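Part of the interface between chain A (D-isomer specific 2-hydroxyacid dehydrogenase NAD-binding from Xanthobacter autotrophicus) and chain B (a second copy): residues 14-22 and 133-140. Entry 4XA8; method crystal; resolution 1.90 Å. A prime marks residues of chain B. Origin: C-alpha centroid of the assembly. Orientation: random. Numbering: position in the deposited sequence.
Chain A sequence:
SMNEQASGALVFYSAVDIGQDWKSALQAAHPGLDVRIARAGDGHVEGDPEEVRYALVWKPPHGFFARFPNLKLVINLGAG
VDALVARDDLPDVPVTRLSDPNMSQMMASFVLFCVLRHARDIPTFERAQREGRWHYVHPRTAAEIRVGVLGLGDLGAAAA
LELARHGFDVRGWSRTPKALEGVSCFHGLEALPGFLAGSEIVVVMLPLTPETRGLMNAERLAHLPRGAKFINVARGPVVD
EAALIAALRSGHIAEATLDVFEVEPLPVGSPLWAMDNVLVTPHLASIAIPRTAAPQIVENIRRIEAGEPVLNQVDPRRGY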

# COMPACT_ATOMS: atom_id res chain seq x y z
N SER A 14 -26.20 -12.37 -3.47
CA SER A 14 -24.88 -12.05 -4.03
C SER A 14 -23.89 -13.21 -3.84
O SER A 14 -23.85 -13.79 -2.78
CB SER A 14 -24.32 -10.78 -3.42
OG SER A 14 -22.98 -10.56 -3.87
N ALA A 15 -23.12 -13.55 -4.87
CA ALA A 15 -22.03 -14.55 -4.71
C ALA A 15 -20.74 -13.91 -4.18
O ALA A 15 -19.78 -14.64 -3.88
CB ALA A 15 -21.76 -15.23 -6.05
N VAL A 16 -20.72 -12.58 -4.07
CA VAL A 16 -19.49 -11.85 -3.70
C VAL A 16 -19.66 -11.00 -2.43
O VAL A 16 -18.81 -10.18 -2.12
CB VAL A 16 -18.91 -11.04 -4.90
CG1 VAL A 16 -18.56 -11.95 -6.06
CG2 VAL A 16 -19.88 -9.98 -5.40
N ASP A 17 -20.75 -11.20 -1.69
CA ASP A 17 -21.07 -10.42 -0.49
C ASP A 17 -21.68 -11.37 0.53
O ASP A 17 -22.29 -12.36 0.16
CB ASP A 17 -22.07 -9.29 -0.77
CG ASP A 17 -21.59 -8.27 -1.80
OD1 ASP A 17 -20.96 -7.26 -1.37
OD2 ASP A 17 -21.91 -8.42 -3.01
N ILE A 18 -21.50 -11.08 1.81
CA ILE A 18 -21.95 -11.97 2.87
C ILE A 18 -23.37 -11.60 3.31
O ILE A 18 -23.58 -10.60 4.03
CB ILE A 18 -21.04 -11.90 4.11
CG1 ILE A 18 -19.58 -12.24 3.75
CG2 ILE A 18 -21.57 -12.86 5.18
CD1 ILE A 18 -18.52 -11.61 4.66
N GLY A 19 -24.32 -12.45 2.93
CA GLY A 19 -25.77 -12.21 3.23
C GLY A 19 -26.07 -11.89 4.67
O GLY A 19 -26.77 -10.92 4.98
N GLN A 20 -25.52 -12.67 5.59
CA GLN A 20 -25.78 -12.49 7.02
C GLN A 20 -25.42 -11.11 7.59
O GLN A 20 -26.13 -10.58 8.43
CB GLN A 20 -25.10 -13.60 7.84
CG GLN A 20 -26.02 -14.77 8.17
CD GLN A 20 -27.22 -14.37 9.05
OE1 GLN A 20 -27.09 -13.56 9.98
NE2 GLN A 20 -28.38 -14.92 8.75
N ASP A 21 -24.31 -10.53 7.14
CA ASP A 21 -23.90 -9.21 7.60
C ASP A 21 -24.90 -8.17 7.13
O ASP A 21 -25.15 -7.20 7.82
CB ASP A 21 -22.56 -8.83 7.00
CG ASP A 21 -21.43 -9.66 7.52
OD1 ASP A 21 -21.58 -10.32 8.57
OD2 ASP A 21 -20.36 -9.60 6.88
N TRP A 22 -25.43 -8.34 5.92
CA TRP A 22 -26.42 -7.41 5.41
C TRP A 22 -27.73 -7.57 6.16
O TRP A 22 -28.41 -6.59 6.42
CB TRP A 22 -26.63 -7.59 3.90
CG TRP A 22 -25.58 -6.96 3.12
CD1 TRP A 22 -24.38 -7.52 2.73
CD2 TRP A 22 -25.55 -5.59 2.69
NE1 TRP A 22 -23.63 -6.59 2.04
CE2 TRP A 22 -24.33 -5.41 2.00
CE3 TRP A 22 -26.42 -4.51 2.83
CZ2 TRP A 22 -23.98 -4.18 1.45
CZ3 TRP A 22 -26.07 -3.30 2.26
CH2 TRP A 22 -24.88 -3.16 1.56
N ARG B 133 -8.39 -19.91 -3.24
CA ARG B 133 -9.74 -19.64 -2.75
C ARG B 133 -10.07 -18.16 -2.64
O ARG B 133 -9.24 -17.34 -2.31
CB ARG B 133 -10.02 -20.38 -1.45
CG ARG B 133 -9.48 -19.72 -0.24
CD ARG B 133 -9.59 -20.57 1.05
NE ARG B 133 -9.02 -19.71 2.04
CZ ARG B 133 -9.66 -18.70 2.62
NH1 ARG B 133 -11.00 -18.47 2.46
NH2 ARG B 133 -8.95 -17.96 3.42
N TRP B 134 -11.33 -17.87 -2.90
CA TRP B 134 -11.91 -16.55 -2.83
C TRP B 134 -12.39 -16.33 -1.37
O TRP B 134 -13.30 -17.05 -0.88
CB TRP B 134 -13.05 -16.54 -3.81
CG TRP B 134 -13.72 -15.23 -3.96
CD1 TRP B 134 -14.70 -14.72 -3.18
CD2 TRP B 134 -13.52 -14.30 -5.02
NE1 TRP B 134 -15.10 -13.51 -3.64
CE2 TRP B 134 -14.39 -13.22 -4.79
CE3 TRP B 134 -12.66 -14.26 -6.13
CZ2 TRP B 134 -14.43 -12.10 -5.61
CZ3 TRP B 134 -12.71 -13.13 -6.97
CH2 TRP B 134 -13.57 -12.08 -6.70
N HIS B 135 -11.72 -15.41 -0.68
CA HIS B 135 -11.92 -15.12 0.73
C HIS B 135 -12.96 -14.03 0.95
O HIS B 135 -12.95 -13.03 0.26
CB HIS B 135 -10.60 -14.65 1.37
CG HIS B 135 -10.67 -14.56 2.86
ND1 HIS B 135 -10.91 -15.64 3.65
CD2 HIS B 135 -10.57 -13.51 3.70
CE1 HIS B 135 -10.96 -15.28 4.92
NE2 HIS B 135 -10.77 -13.98 4.97
N TYR B 136 -13.85 -14.25 1.92
CA TYR B 136 -14.88 -13.24 2.33
C TYR B 136 -14.53 -12.65 3.72
O TYR B 136 -14.38 -13.40 4.70
CB TYR B 136 -16.26 -13.91 2.40
CG TYR B 136 -16.73 -14.51 1.12
CD1 TYR B 136 -16.45 -15.82 0.78
CD2 TYR B 136 -17.52 -13.76 0.24
CE1 TYR B 136 -16.89 -16.36 -0.42
CE2 TYR B 136 -17.96 -14.28 -0.94
CZ TYR B 136 -17.64 -15.56 -1.29
OH TYR B 136 -18.11 -16.04 -2.49
N VAL B 137 -14.37 -11.33 3.82
CA VAL B 137 -14.17 -10.67 5.13
C VAL B 137 -15.28 -9.68 5.35
O VAL B 137 -15.89 -9.21 4.41
CB VAL B 137 -12.83 -9.88 5.31
CG1 VAL B 137 -11.65 -10.81 5.16
CG2 VAL B 137 -12.72 -8.69 4.37
N HIS B 138 -15.52 -9.36 6.62
CA HIS B 138 -16.54 -8.42 7.00
C HIS B 138 -15.99 -7.02 6.66
O HIS B 138 -14.87 -6.69 7.03
CB HIS B 138 -16.88 -8.65 8.48
CG HIS B 138 -17.30 -10.07 8.76
ND1 HIS B 138 -18.50 -10.60 8.34
CD2 HIS B 138 -16.65 -11.09 9.40
CE1 HIS B 138 -18.60 -11.86 8.71
NE2 HIS B 138 -17.49 -12.19 9.35
N PRO B 139 -16.74 -6.23 5.89
CA PRO B 139 -16.30 -4.91 5.48
C PRO B 139 -16.31 -3.95 6.69
O PRO B 139 -17.16 -4.10 7.55
CB PRO B 139 -17.38 -4.50 4.44
CG PRO B 139 -17.95 -5.77 3.99
CD PRO B 139 -18.01 -6.58 5.22
N ARG B 140 -15.32 -3.08 6.77
CA ARG B 140 -15.21 -2.04 7.83
C ARG B 140 -14.88 -0.72 7.16
O ARG B 140 -14.17 -0.72 6.19
CB ARG B 140 -14.05 -2.39 8.80
CG ARG B 140 -13.84 -3.89 8.98
CD ARG B 140 -12.55 -4.23 9.70
NE ARG B 140 -12.55 -3.65 11.02
CZ ARG B 140 -11.46 -3.49 11.76
NH1 ARG B 140 -11.56 -2.94 12.97
NH2 ARG B 140 -10.28 -3.87 11.30
O HOH W 1 -16.30 -11.11 -2.46

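What ties these two stretches together most firmly? Two short hydrogen bonds do, both donated by side chains of chain B. The imidazole of His138′ gives its ND1 proton to Asp21, with ND1 to OD2 at 2.6 Å and a nearly straight angle of 168°. The carboxylate oxygen lies at the ring edge, near the ring plane, where the N-H bond points. The other bond runs from Tyr136′ OH to Ala15 O, also 2.6 Å, so the phenol satisfies a main-chain carbonyl in the loop that precedes the chain A helix.

Does water add to this? One water bridges the chains, donating to Val16 O at 2.7 Å and accepting from Trp134′ NE1 at 2.9 Å. The indole nitrogen thereby reaches a carbonyl of the other chain through an intermediary.

How is the loop held in chain A? Ser14 OG donates to Asp17 OD2 at 2.5 Å and accepts from Val16 N at 3.0 Å, joining three residues of the turn through one hydroxyl. The CA-to-CB bond of Asp17 points away from chain B, in keeping with a role inside its own chain.

What fills the space between the polar contacts? Ile18, at the N-cap position, points toward chain B and inserts its CD1 between the two hydrogen-bonding side chains, 3.9 Å from Tyr136′ CB and 3.8 Å from His138′ ND1. Ile18 CD1 also lies 3.6 Å from Val137′ O, so it packs against backbone as well as side chains. Nearby, the edge of the Tyr136′ ring runs along the loop, its CE2 4.0 Å from Val16 CA. Val16 CG1 meets Trp134′ CZ2 at 4.2 Å, a looser apolar contact between two buried residues. Together the two stretches bury 359 Å², summed over both sides.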